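Phage tail sheath protein (Desulfitobacterium hafniense, PDB 3HXL) probably forms, as a member of the myovirus tail sheath family, the sheath that surrounds the tube of a phage-type contractile tail. Local coordinates at residues A78-K83 / Y288-D293; L378-C383 / T403-Q408; V98-L103 / A171-I176; A187-L192 / K213-A218; L40-G45 / L87-A92. All blocks are in the same frame, centred on the assembly; numbering follows the deposited sequence.

Interaction 1 (A78-K83 / Y288-D293)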
# COMPACT_ATOMS: atom_id res chain seq x y z
N ALA A 78 6.81 -2.57 -4.12
CA ALA A 78 5.39 -2.28 -3.99
C ALA A 78 4.91 -1.38 -5.12
O ALA A 78 3.78 -1.50 -5.58
CB ALA A 78 5.12 -1.60 -2.65
N LEU A 79 5.77 -0.47 -5.55
CA LEU A 79 5.39 0.45 -6.61
C LEU A 79 5.62 -0.08 -8.03
O LEU A 79 5.48 0.67 -8.99
CB LEU A 79 6.08 1.80 -6.40
CG LEU A 79 5.42 2.57 -5.23
CD1 LEU A 79 6.26 3.77 -4.84
CD2 LEU A 79 4.01 2.99 -5.64
N LYS A 80 5.96 -1.36 -8.15
CA LYS A 80 6.14 -1.94 -9.48
C LYS A 80 4.76 -2.06 -10.14
O LYS A 80 4.62 -1.85 -11.34
CB LYS A 80 6.83 -3.31 -9.41
CG LYS A 80 8.35 -3.22 -9.37
CD LYS A 80 9.03 -4.57 -9.21
CE LYS A 80 10.55 -4.42 -9.36
NZ LYS A 80 11.28 -5.71 -9.15
N ARG A 81 3.74 -2.37 -9.34
CA ARG A 81 2.39 -2.51 -9.88
C ARG A 81 1.37 -1.53 -9.31
O ARG A 81 0.34 -1.28 -9.93
CB ARG A 81 1.89 -3.94 -9.67
CG ARG A 81 2.71 -5.04 -10.35
CD ARG A 81 2.50 -5.03 -11.86
NE ARG A 81 3.05 -6.22 -12.52
CZ ARG A 81 2.31 -7.23 -12.98
NH1 ARG A 81 0.99 -7.21 -12.86
NH2 ARG A 81 2.89 -8.26 -13.58
N ALA A 82 1.64 -0.98 -8.12
CA ALA A 82 0.71 -0.04 -7.50
C ALA A 82 0.96 1.37 -8.00
O ALA A 82 2.06 1.70 -8.43
CB ALA A 82 0.88 -0.09 -5.98
N LYS A 83 -0.07 2.20 -7.96
CA LYS A 83 0.06 3.57 -8.42
C LYS A 83 0.36 4.50 -7.24
O LYS A 83 0.99 5.54 -7.40
CB LYS A 83 -1.22 4.00 -9.14
CG LYS A 83 -1.59 3.07 -10.28
CD LYS A 83 -0.47 3.00 -11.32
CE LYS A 83 -0.76 1.96 -12.39
NZ LYS A 83 -0.83 0.58 -11.84
N TYR A 288 6.47 -12.16 -11.81
CA TYR A 288 6.88 -11.17 -10.82
C TYR A 288 7.90 -10.29 -11.55
O TYR A 288 8.96 -10.77 -11.94
CB TYR A 288 7.56 -11.87 -9.64
CG TYR A 288 8.05 -10.95 -8.54
CD1 TYR A 288 9.00 -9.96 -8.80
CD2 TYR A 288 7.57 -11.08 -7.24
CE1 TYR A 288 9.45 -9.12 -7.78
CE2 TYR A 288 8.02 -10.25 -6.22
CZ TYR A 288 8.96 -9.27 -6.50
OH TYR A 288 9.37 -8.43 -5.48
N ASP A 289 7.58 -9.02 -11.74
CA ASP A 289 8.46 -8.11 -12.46
C ASP A 289 9.92 -8.12 -12.00
O ASP A 289 10.20 -7.88 -10.82
CB ASP A 289 7.92 -6.68 -12.39
CG ASP A 289 6.47 -6.59 -12.78
OD1 ASP A 289 5.62 -6.44 -11.88
OD2 ASP A 289 6.18 -6.69 -13.99
N GLU A 290 10.83 -8.40 -12.93
CA GLU A 290 12.28 -8.42 -12.66
C GLU A 290 12.80 -9.77 -12.14
O GLU A 290 14.01 -9.95 -12.02
CB GLU A 290 12.70 -7.26 -11.73
CG GLU A 290 14.22 -7.13 -11.47
CD GLU A 290 14.58 -5.96 -10.56
OE1 GLU A 290 13.67 -5.33 -9.99
OE2 GLU A 290 15.80 -5.68 -10.42
N ALA A 291 11.90 -10.70 -11.84
CA ALA A 291 12.31 -12.00 -11.31
C ALA A 291 12.66 -13.03 -12.38
O ALA A 291 12.01 -13.10 -13.42
CB ALA A 291 11.22 -12.55 -10.41
N VAL A 292 13.68 -13.84 -12.11
CA VAL A 292 14.08 -14.86 -13.07
C VAL A 292 14.03 -16.28 -12.51
O VAL A 292 14.26 -17.24 -13.24
CB VAL A 292 15.49 -14.57 -13.63
CG1 VAL A 292 15.49 -13.20 -14.31
CG2 VAL A 292 16.53 -14.60 -12.51
N ASP A 293 13.70 -16.41 -11.23
CA ASP A 293 13.62 -17.73 -10.61
C ASP A 293 12.83 -17.56 -9.31
O ASP A 293 12.49 -16.43 -8.94
CB ASP A 293 15.04 -18.24 -10.31
CG ASP A 293 15.12 -19.76 -10.21
OD1 ASP A 293 14.06 -20.42 -10.10
OD2 ASP A 293 16.25 -20.30 -10.22
O HOH W 1 4.88 -9.01 -15.05

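Interaction 2 (L378-C383 / T403-Q408)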
# COMPACT_ATOMS: atom_id res chain seq x y z
N LEU A 378 -35.34 4.42 -10.00
CA LEU A 378 -34.15 5.16 -10.37
C LEU A 378 -32.88 4.48 -9.86
O LEU A 378 -31.86 4.44 -10.55
CB LEU A 378 -34.23 6.59 -9.83
CG LEU A 378 -33.14 7.56 -10.29
CD1 LEU A 378 -33.08 7.62 -11.81
CD2 LEU A 378 -33.43 8.93 -9.71
N LEU A 379 -32.96 3.95 -8.64
CA LEU A 379 -31.83 3.27 -8.04
C LEU A 379 -31.55 1.99 -8.84
O LEU A 379 -30.40 1.64 -9.09
CB LEU A 379 -32.17 2.91 -6.59
CG LEU A 379 -31.00 2.87 -5.60
CD1 LEU A 379 -31.54 2.58 -4.21
CD2 LEU A 379 -30.00 1.81 -6.02
N LYS A 380 -32.62 1.32 -9.23
CA LYS A 380 -32.52 0.09 -10.00
C LYS A 380 -31.84 0.35 -11.34
O LYS A 380 -31.00 -0.43 -11.79
CB LYS A 380 -33.92 -0.49 -10.24
CG LYS A 380 -33.96 -1.75 -11.09
CD LYS A 380 -35.38 -2.28 -11.21
CE LYS A 380 -35.43 -3.57 -11.99
NZ LYS A 380 -36.81 -4.12 -12.06
N SER A 381 -32.22 1.46 -11.97
CA SER A 381 -31.65 1.84 -13.26
C SER A 381 -30.16 2.12 -13.15
O SER A 381 -29.37 1.72 -14.02
CB SER A 381 -32.36 3.08 -13.81
OG SER A 381 -31.73 3.55 -14.99
N GLU A 382 -29.76 2.81 -12.09
CA GLU A 382 -28.35 3.13 -11.91
C GLU A 382 -27.51 1.88 -11.65
O GLU A 382 -26.36 1.81 -12.08
CB GLU A 382 -28.18 4.14 -10.78
CG GLU A 382 -28.80 5.50 -11.08
CD GLU A 382 -28.25 6.12 -12.36
OE1 GLU A 382 -27.05 6.48 -12.38
OE2 GLU A 382 -29.02 6.26 -13.34
N CYS A 383 -28.09 0.90 -10.96
CA CYS A 383 -27.37 -0.33 -10.68
C CYS A 383 -27.23 -1.17 -11.94
O CYS A 383 -26.19 -1.78 -12.19
CB CYS A 383 -28.09 -1.12 -9.58
SG CYS A 383 -28.00 -0.29 -7.98
N THR A 403 -33.75 -9.03 -15.73
CA THR A 403 -34.16 -9.98 -14.71
C THR A 403 -33.15 -10.23 -13.59
O THR A 403 -33.50 -10.78 -12.54
CB THR A 403 -34.51 -11.34 -15.35
OG1 THR A 403 -34.81 -12.29 -14.32
CG2 THR A 403 -33.34 -11.86 -16.18
N ASP A 404 -31.90 -9.83 -13.81
CA ASP A 404 -30.85 -10.06 -12.83
C ASP A 404 -30.70 -9.04 -11.71
O ASP A 404 -29.75 -9.11 -10.93
CB ASP A 404 -29.52 -10.24 -13.56
CG ASP A 404 -29.47 -11.53 -14.37
OD1 ASP A 404 -28.49 -11.75 -15.11
OD2 ASP A 404 -30.42 -12.33 -14.25
N LEU A 405 -31.64 -8.10 -11.61
CA LEU A 405 -31.56 -7.09 -10.56
C LEU A 405 -32.93 -6.46 -10.29
O LEU A 405 -33.61 -6.00 -11.21
CB LEU A 405 -30.55 -6.01 -10.95
CG LEU A 405 -30.05 -5.06 -9.86
CD1 LEU A 405 -28.69 -4.51 -10.27
CD2 LEU A 405 -31.04 -3.93 -9.62
N THR A 406 -33.32 -6.46 -9.02
CA THR A 406 -34.60 -5.90 -8.61
C THR A 406 -34.44 -5.04 -7.35
O THR A 406 -33.43 -5.14 -6.65
CB THR A 406 -35.62 -7.02 -8.31
OG1 THR A 406 -35.12 -7.86 -7.27
CG2 THR A 406 -35.87 -7.85 -9.56
N VAL A 407 -35.45 -4.21 -7.08
CA VAL A 407 -35.43 -3.33 -5.91
C VAL A 407 -36.80 -3.28 -5.25
O VAL A 407 -37.77 -2.82 -5.85
CB VAL A 407 -35.03 -1.89 -6.31
CG1 VAL A 407 -35.12 -0.97 -5.10
CG2 VAL A 407 -33.62 -1.88 -6.88
N GLN A 408 -36.88 -3.76 -4.00
CA GLN A 408 -38.13 -3.76 -3.25
C GLN A 408 -38.02 -2.91 -1.99
O GLN A 408 -36.92 -2.57 -1.55
CB GLN A 408 -38.52 -5.19 -2.84
CG GLN A 408 -39.07 -6.07 -3.96
CD GLN A 408 -38.00 -6.88 -4.66
OE1 GLN A 408 -38.28 -7.61 -5.61
NE2 GLN A 408 -36.75 -6.76 -4.19
O HOH W 2 -37.33 -4.20 -9.12
O HOH W 3 -36.48 -6.65 -13.01

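Interaction 3 (V98-L103 / A171-I176)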
# COMPACT_ATOMS: atom_id res chain seq x y z
N VAL A 98 26.62 15.73 16.27
CA VAL A 98 28.03 16.02 16.52
C VAL A 98 28.14 17.48 16.95
O VAL A 98 27.36 18.32 16.51
CB VAL A 98 28.89 15.77 15.25
CG1 VAL A 98 28.53 16.77 14.15
CG2 VAL A 98 30.37 15.85 15.59
N THR A 99 29.10 17.76 17.83
CA THR A 99 29.31 19.12 18.30
C THR A 99 30.74 19.58 18.00
O THR A 99 31.70 18.88 18.29
CB THR A 99 29.08 19.25 19.83
OG1 THR A 99 27.70 18.99 20.13
CG2 THR A 99 29.43 20.66 20.32
N VAL A 100 30.85 20.76 17.40
CA VAL A 100 32.15 21.34 17.08
C VAL A 100 32.14 22.74 17.69
O VAL A 100 31.52 23.66 17.16
CB VAL A 100 32.35 21.44 15.55
CG1 VAL A 100 33.71 22.06 15.24
CG2 VAL A 100 32.26 20.05 14.93
N GLY A 101 32.82 22.88 18.82
CA GLY A 101 32.87 24.16 19.49
C GLY A 101 31.50 24.52 20.06
O GLY A 101 30.96 23.80 20.90
N ASN A 102 30.94 25.63 19.59
CA ASN A 102 29.65 26.09 20.06
C ASN A 102 28.51 25.50 19.23
O ASN A 102 27.36 25.48 19.67
CB ASN A 102 29.57 27.62 20.00
CG ASN A 102 30.62 28.29 20.87
OD1 ASN A 102 30.73 28.01 22.06
ND2 ASN A 102 31.40 29.19 20.27
N LEU A 103 28.85 25.02 18.04
CA LEU A 103 27.87 24.47 17.12
C LEU A 103 27.54 23.00 17.30
O LEU A 103 28.43 22.16 17.46
CB LEU A 103 28.32 24.68 15.68
CG LEU A 103 27.40 24.13 14.59
CD1 LEU A 103 26.12 24.94 14.55
CD2 LEU A 103 28.11 24.20 13.24
N ALA A 171 37.80 19.87 9.47
CA ALA A 171 38.03 19.23 8.19
C ALA A 171 36.95 18.19 7.95
O ALA A 171 36.60 17.88 6.82
CB ALA A 171 39.41 18.58 8.16
N GLY A 172 36.42 17.65 9.04
CA GLY A 172 35.38 16.64 8.93
C GLY A 172 34.91 16.17 10.29
O GLY A 172 35.68 15.60 11.05
N ALA A 173 33.64 16.43 10.58
CA ALA A 173 33.05 16.03 11.85
C ALA A 173 31.77 15.24 11.58
O ALA A 173 30.68 15.81 11.51
CB ALA A 173 32.73 17.27 12.69
N PRO A 174 31.90 13.92 11.40
CA PRO A 174 30.76 13.05 11.13
C PRO A 174 29.79 13.00 12.31
O PRO A 174 30.22 12.99 13.46
CB PRO A 174 31.41 11.69 10.87
CG PRO A 174 32.76 12.06 10.33
CD PRO A 174 33.16 13.18 11.25
N LEU A 175 28.50 12.98 12.02
CA LEU A 175 27.52 12.89 13.09
C LEU A 175 27.51 11.44 13.56
O LEU A 175 27.76 10.54 12.77
CB LEU A 175 26.12 13.29 12.59
CG LEU A 175 25.82 14.78 12.40
CD1 LEU A 175 26.61 15.35 11.23
CD2 LEU A 175 24.33 14.95 12.16
N ILE A 176 27.26 11.22 14.85
CA ILE A 176 27.24 9.86 15.37
C ILE A 176 26.13 9.63 16.38
O ILE A 176 25.37 10.54 16.71
CB ILE A 176 28.59 9.49 16.06
CG1 ILE A 176 28.85 10.41 17.25
CG2 ILE A 176 29.73 9.58 15.05
CD1 ILE A 176 29.20 11.83 16.88

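Interaction 4 (A187-L192 / K213-A218)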
# COMPACT_ATOMS: atom_id res chain seq x y z
N ALA A 187 3.60 -0.40 17.81
CA ALA A 187 3.78 0.53 16.71
C ALA A 187 2.88 0.11 15.55
O ALA A 187 2.42 0.94 14.77
CB ALA A 187 5.24 0.54 16.26
N TYR A 188 2.65 -1.20 15.42
CA TYR A 188 1.80 -1.72 14.36
C TYR A 188 0.34 -1.41 14.64
O TYR A 188 -0.49 -1.36 13.72
CB TYR A 188 1.99 -3.22 14.19
CG TYR A 188 3.28 -3.59 13.50
CD1 TYR A 188 4.47 -3.73 14.21
CD2 TYR A 188 3.31 -3.78 12.12
CE1 TYR A 188 5.66 -4.06 13.57
CE2 TYR A 188 4.50 -4.10 11.46
CZ TYR A 188 5.66 -4.24 12.19
OH TYR A 188 6.83 -4.57 11.55
N ILE A 189 0.01 -1.19 15.91
CA ILE A 189 -1.35 -0.86 16.28
C ILE A 189 -1.59 0.58 15.86
O ILE A 189 -2.67 0.92 15.38
CB ILE A 189 -1.58 -1.02 17.81
CG1 ILE A 189 -1.43 -2.49 18.20
CG2 ILE A 189 -2.95 -0.49 18.19
CD1 ILE A 189 -2.40 -3.43 17.48
N ASP A 190 -0.59 1.43 16.05
CA ASP A 190 -0.70 2.83 15.68
C ASP A 190 -0.89 2.89 14.16
O ASP A 190 -1.70 3.66 13.65
CB ASP A 190 0.55 3.60 16.09
CG ASP A 190 0.90 3.42 17.56
OD1 ASP A 190 -0.03 3.25 18.38
OD2 ASP A 190 2.10 3.47 17.91
N TYR A 191 -0.12 2.08 13.44
CA TYR A 191 -0.21 2.03 11.97
C TYR A 191 -1.64 1.72 11.53
O TYR A 191 -2.24 2.49 10.79
CB TYR A 191 0.72 0.95 11.41
CG TYR A 191 0.44 0.59 9.95
CD1 TYR A 191 0.61 1.54 8.94
CD2 TYR A 191 -0.02 -0.68 9.60
CE1 TYR A 191 0.33 1.22 7.60
CE2 TYR A 191 -0.30 -1.00 8.27
CZ TYR A 191 -0.12 -0.05 7.28
OH TYR A 191 -0.38 -0.38 5.97
N LEU A 192 -2.16 0.58 11.98
CA LEU A 192 -3.51 0.16 11.60
C LEU A 192 -4.55 1.24 11.86
O LEU A 192 -5.46 1.45 11.06
CB LEU A 192 -3.90 -1.12 12.34
CG LEU A 192 -3.08 -2.35 11.95
CD1 LEU A 192 -3.46 -3.53 12.82
CD2 LEU A 192 -3.33 -2.67 10.48
N LYS A 213 0.68 -11.26 12.21
CA LYS A 213 -0.12 -11.83 11.14
C LYS A 213 -1.55 -12.07 11.62
O LYS A 213 -2.51 -11.82 10.89
CB LYS A 213 0.48 -13.15 10.66
CG LYS A 213 1.87 -13.03 10.04
CD LYS A 213 2.40 -14.40 9.65
CE LYS A 213 3.89 -14.39 9.40
NZ LYS A 213 4.39 -15.75 9.04
N ALA A 214 -1.69 -12.55 12.86
CA ALA A 214 -3.02 -12.81 13.41
C ALA A 214 -3.78 -11.51 13.56
O ALA A 214 -4.96 -11.43 13.23
CB ALA A 214 -2.89 -13.52 14.76
N THR A 215 -3.09 -10.48 14.05
CA THR A 215 -3.71 -9.18 14.24
C THR A 215 -4.15 -8.59 12.90
O THR A 215 -5.26 -8.07 12.78
CB THR A 215 -2.74 -8.21 14.95
OG1 THR A 215 -2.55 -8.64 16.30
CG2 THR A 215 -3.30 -6.79 14.95
N PHE A 216 -3.28 -8.67 11.89
CA PHE A 216 -3.64 -8.14 10.58
C PHE A 216 -4.82 -8.91 9.99
O PHE A 216 -5.67 -8.34 9.32
CB PHE A 216 -2.44 -8.17 9.62
CG PHE A 216 -1.53 -6.98 9.77
CD1 PHE A 216 -1.14 -6.24 8.64
CD2 PHE A 216 -1.08 -6.57 11.02
CE1 PHE A 216 -0.32 -5.12 8.77
CE2 PHE A 216 -0.25 -5.46 11.16
CZ PHE A 216 0.13 -4.72 10.03
N THR A 217 -4.88 -10.22 10.26
CA THR A 217 -5.97 -11.05 9.77
C THR A 217 -7.28 -10.59 10.41
O THR A 217 -8.30 -10.47 9.73
CB THR A 217 -5.73 -12.55 10.09
OG1 THR A 217 -4.55 -12.99 9.41
CG2 THR A 217 -6.91 -13.40 9.65
N ALA A 218 -7.26 -10.33 11.71
CA ALA A 218 -8.45 -9.86 12.41
C ALA A 218 -8.84 -8.48 11.88
O ALA A 218 -10.02 -8.18 11.69
CB ALA A 218 -8.19 -9.80 13.93

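Interaction 5 (L40-G45 / L87-A92)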
# COMPACT_ATOMS: atom_id res chain seq x y z
N LEU A 40 6.71 0.01 7.64
CA LEU A 40 8.11 -0.38 7.58
C LEU A 40 9.01 0.21 8.64
O LEU A 40 8.75 1.28 9.19
CB LEU A 40 8.73 -0.02 6.22
CG LEU A 40 8.26 -0.72 4.94
CD1 LEU A 40 9.11 -0.24 3.77
CD2 LEU A 40 8.37 -2.22 5.11
N ILE A 41 10.09 -0.51 8.90
CA ILE A 41 11.11 -0.08 9.84
C ILE A 41 12.17 0.51 8.93
O ILE A 41 12.75 -0.20 8.11
CB ILE A 41 11.67 -1.26 10.62
CG1 ILE A 41 10.57 -1.83 11.53
CG2 ILE A 41 12.89 -0.83 11.42
CD1 ILE A 41 10.89 -3.18 12.11
N LEU A 42 12.42 1.81 9.07
CA LEU A 42 13.38 2.51 8.23
C LEU A 42 14.54 3.11 9.02
O LEU A 42 14.58 3.02 10.25
CB LEU A 42 12.65 3.62 7.47
CG LEU A 42 11.45 3.16 6.62
CD1 LEU A 42 10.75 4.36 5.99
CD2 LEU A 42 11.95 2.22 5.53
N SER A 43 15.48 3.72 8.31
CA SER A 43 16.65 4.33 8.93
C SER A 43 16.60 5.85 8.79
O SER A 43 17.54 6.55 9.17
CB SER A 43 17.93 3.79 8.30
OG SER A 43 18.01 2.39 8.43
N TRP A 44 15.51 6.35 8.23
CA TRP A 44 15.34 7.77 8.03
C TRP A 44 13.89 8.05 7.63
O TRP A 44 13.17 7.14 7.22
CB TRP A 44 16.29 8.25 6.93
CG TRP A 44 16.41 9.74 6.78
CD1 TRP A 44 15.75 10.53 5.89
CD2 TRP A 44 17.27 10.60 7.53
NE1 TRP A 44 16.16 11.84 6.03
CE2 TRP A 44 17.09 11.91 7.03
CE3 TRP A 44 18.19 10.39 8.57
CZ2 TRP A 44 17.79 13.01 7.54
CZ3 TRP A 44 18.88 11.49 9.08
CH2 TRP A 44 18.68 12.78 8.56
N GLY A 45 13.47 9.31 7.76
CA GLY A 45 12.12 9.68 7.40
C GLY A 45 11.22 10.00 8.58
O GLY A 45 11.46 9.54 9.69
N LEU A 87 2.91 4.81 2.94
CA LEU A 87 4.00 4.31 3.76
C LEU A 87 3.98 4.84 5.18
O LEU A 87 3.76 6.03 5.40
CB LEU A 87 5.34 4.69 3.10
CG LEU A 87 6.64 4.36 3.84
CD1 LEU A 87 6.81 2.85 3.97
CD2 LEU A 87 7.81 4.97 3.08
N TYR A 88 4.23 3.96 6.13
CA TYR A 88 4.23 4.34 7.54
C TYR A 88 5.53 3.86 8.19
O TYR A 88 5.80 2.67 8.22
CB TYR A 88 3.03 3.70 8.23
CG TYR A 88 2.77 4.20 9.63
CD1 TYR A 88 1.99 5.33 9.86
CD2 TYR A 88 3.28 3.51 10.73
CE1 TYR A 88 1.70 5.76 11.15
CE2 TYR A 88 3.00 3.93 12.03
CZ TYR A 88 2.21 5.05 12.23
OH TYR A 88 1.91 5.45 13.51
N ARG A 89 6.34 4.79 8.68
CA ARG A 89 7.58 4.40 9.33
C ARG A 89 7.27 4.10 10.80
O ARG A 89 6.86 4.98 11.55
CB ARG A 89 8.64 5.50 9.25
CG ARG A 89 9.96 5.06 9.85
CD ARG A 89 10.96 6.20 10.01
NE ARG A 89 12.18 5.70 10.62
CZ ARG A 89 13.22 6.46 10.96
NH1 ARG A 89 13.20 7.77 10.74
NH2 ARG A 89 14.29 5.90 11.51
N LEU A 90 7.48 2.85 11.19
CA LEU A 90 7.18 2.37 12.54
C LEU A 90 8.12 2.79 13.66
O LEU A 90 7.74 2.73 14.83
CB LEU A 90 7.13 0.84 12.51
CG LEU A 90 6.11 0.16 11.60
CD1 LEU A 90 6.60 -1.23 11.27
CD2 LEU A 90 4.74 0.11 12.28
N ASN A 91 9.33 3.21 13.31
CA ASN A 91 10.33 3.59 14.31
C ASN A 91 10.82 5.02 14.16
O ASN A 91 11.05 5.50 13.05
CB ASN A 91 11.51 2.63 14.21
CG ASN A 91 12.19 2.69 12.85
OD1 ASN A 91 11.52 2.71 11.81
ND2 ASN A 91 13.51 2.70 12.84
N ALA A 92 10.99 5.69 15.30
CA ALA A 92 11.49 7.06 15.32
C ALA A 92 13.01 7.05 15.42
O ALA A 92 13.68 8.00 15.01
CB ALA A 92 10.89 7.81 16.51

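Interaction 1 (A78-K83 / Y288-D293)
Lys80 NZ reaches the turn at 288-293 and holds two oxygens there: Glu290 OE1 at 2.6 Å, in a salt bridge, and the main-chain Asp289 O at 2.9 Å. The ammonium meets the glutamate oxygen on its anti side, and it stands above the plane of the Asp289 carbonyl. One residue on, Arg81 makes the second salt bridge, from NE to Asp289 OD1 over 2.7 Å, using the syn lone pair of that oxygen. The guanidinium and carboxylate planes are turned 57° apart, and water 1 donates to Asp289 OD2 at 2.9 Å while making a weak bond with Arg81 NH2. Lys80 gets this far because its chain is extended beyond CG, its methylenes sliding past Asp289 in the opposite direction so that CD lies 4.0 Å from Asp289 CB.

Around this first shell, Glu77 takes a further salt bridge from Lys80 NZ and is hydrogen-bonded to Tyr288 OH. Trp269 NE1 bonds Asp289 OD1, and the Trp269 ring stacks on that of Tyr288. Asp289 OD1 thus takes two donors, Arg81 NE and Trp269 NE1, while Lys80 NZ bridges the carboxylates of Glu290 and Glu77. The two acidic residues of the turn are the central pair of a type II beta turn, Tyr288 to Ala291, closed by Ala291 N to Tyr288 O at 2.9 Å; the contact joins this turn of the subtilisin-like region to the loop following helix 73-78.

Interaction 2 (L378-C383 / T403-Q408)
Lys380 NZ is held by two waters that link it to the facing strand, at 3.0 Å to water 2 and 2.7 Å to water 3. Water 2 also accepts from Val407 N at 2.8 Å, so it takes a hydrogen bond from each side of the contact, while water 3 donates a weak bond back to Leu405 O. The side chain reaches these waters fully stretched: CG is anti to the backbone N (chi1 178°) and the chain continues extended to NZ. Along the way CE comes within 3.1 Å of Leu405 O, and the lysine runs past the Leu405 side chain in the opposite direction.

The backbones behind this are a helix, 373-392, laid nearly antiparallel against strand 405-408, with an angle of 157° between the short segments and 8.1 Å between their axes. Strand 405-408 is an outer strand of the three-stranded antiparallel sheet of the tail sheath C-terminal domain, next to strand 415-422.

Underneath the polar bridge the packing is apolar. Cys383 points toward the strand and its CB meets Leu405 CD1 at 3.5 Å, whereas Leu405 CD2 faces the lysine at CG. Val407 CG2 presses on Lys380 CB at 3.6 Å. Leu405 also reaches Ile384 and Met387 farther along the same helix, and Phe361 of helix 344-364 covers Leu379 and Cys383 from the side of that second helix.

Interaction 3 (V98-L103 / A171-I176)
The flat groups that Val98 meets are peptides of the facing chain, since no aromatic ring enters the contact. Its CG1 methyl lies 3.5 Å from Ala173 O, and its CB and CG2 are each 3.6 Å from Pro174 O. One branched side chain is thus set against two successive carbonyl oxygens, without any hydrogen bond between the segments.

Apolar contacts surround these. Val98 holds CG1 between its backbone N and carbonyl carbon (chi1 67°), the crowded position for a valine methyl, and CG2 anti to the N. CG1 meets Leu175 CD1 at 3.8 Å, with the two side chains crossing at about a right angle. CG2 faces Ala173 CB at 4.0 Å, and the same CB is touched more closely by Val100 CG2, at 3.6 Å. Ala173 therefore packs between the two valines, which both point toward the other segment, while the intervening Thr99 points away. Farther out, Ile176 CD1 approaches Val98 CB.

Strands 98-100 and 172-174 run at 151° to each other, 7.4 Å apart at their axes, and belong to separate sheets, consistent with the beta-sandwich family of this region. Just past Val100 the chain reverses in a type II' beta turn, Val100 to Leu103, that leads into strand 103-107. Strand 97-100 is an outer strand of the three-stranded sheet, and strand 170-174 an outer strand of the four-stranded one, where it pairs with strand 117-123; Leu119 of that strand touches Val100, and Val159 of strand 159-162 touches Leu175.

Interaction 4 (A187-L192 / K213-A218)
The helical segments 187-192 and 213-218 run side by side in nearly the same direction, 19° apart, with 11.5 Å between their axes, so that large side chains have to bridge the gap. Phe216 does most of this. Its CG is anti to the carbonyl carbon (chi1 -84°), and the ring beyond it brings CZ into a group of three residues on the other helix. Leu192 lies over one face of the ring, its CD2 4.2 Å from the ring centroid and 15° off the normal, a CH-pi contact offset toward the rim. CZ meets the edges of the two tyrosine rings, 3.9 Å from Tyr188 CD2 and 4.1 Å from Tyr191 CD2. Both tyrosines cross the phenylalanine side chain at about a right angle.

On the more exposed flank, Leu192 sends its other branch, CD1, to Thr215 CG2 at 3.9 Å, and Ile189 CD1 touches the same methyl from farther off, at 4.3 Å. Thr215 turns CG2 toward Leu192 by placing it anti to its own backbone N.

The pair is packed against the mixed sheet of the core. Tyr188 and Tyr191 rest on Pro39 of strand 35-40, where Tyr191 OH also bonds Ser37, and Phe216 rests on Leu235 of strand 232-236. Helix 210-227 is the connection in a beta-alpha-beta crossover between the parallel strands 202-204 and 232-236, and helix 185-195 lies beside it.

Interaction 5 (L40-G45 / L87-A92)
Leu40 and Arg89 form a parallel beta bridge at the ends of strands 35-40 and 84-89, neighbours in the mixed sheet of the core. Leu40 N donates to Tyr88 O at 2.9 Å and Leu90 N to Leu40 O at 2.8 Å, both nearly straight.

Beyond the bridge the strands end, and side chains take over from the main chain. Asn91 engages Leu42 twice: Leu42 N gives to OD1 at 3.0 Å, and ND2 gives to Leu42 O at 2.8 Å, lying in the carbonyl plane, so the carboxamide stands in for a strand partner. Asn91 also bonds Asp180 O through ND2.

Arg89, extended from CG to NE, sends NH1 to Gly45 O over 2.7 Å, in the guanidinium plane and on a lone pair of that oxygen, while NH2 bonds Leu42 O weakly and Gly110 O outside. The guanidinium has Trp44 N over one face and Ala92 C over the other. Gly45 has backbone angles that would press a CB against the carbonyl of the residue before. Leucines pack behind: Leu40 CD1 meets Leu87 CD1 at 3.9 Å, and Leu42 CD1 lies 4.2 Å from Leu87 CD2.

How the interactions relate
Following the chain from the N terminus, interaction 5 opens first and closes at 87-92, joining strands 35-40 and 84-89. Within its loop interaction 1 begins, and because it closes only at 288-293 the two cross, tying the loop after helix 73-78 to the subtilisin-like region. Interactions 3 and 4 both fall within the long span of interaction 1: the first joins two sheets of the beta-sandwich region, the second two helices over the core sheet. Interaction 4 touches interaction 5 directly, through Tyr188 on Leu90 and Tyr191 on Tyr88. Interaction 2 follows separately in the C-terminal domain, its centre about 71 Å from that of interaction 3.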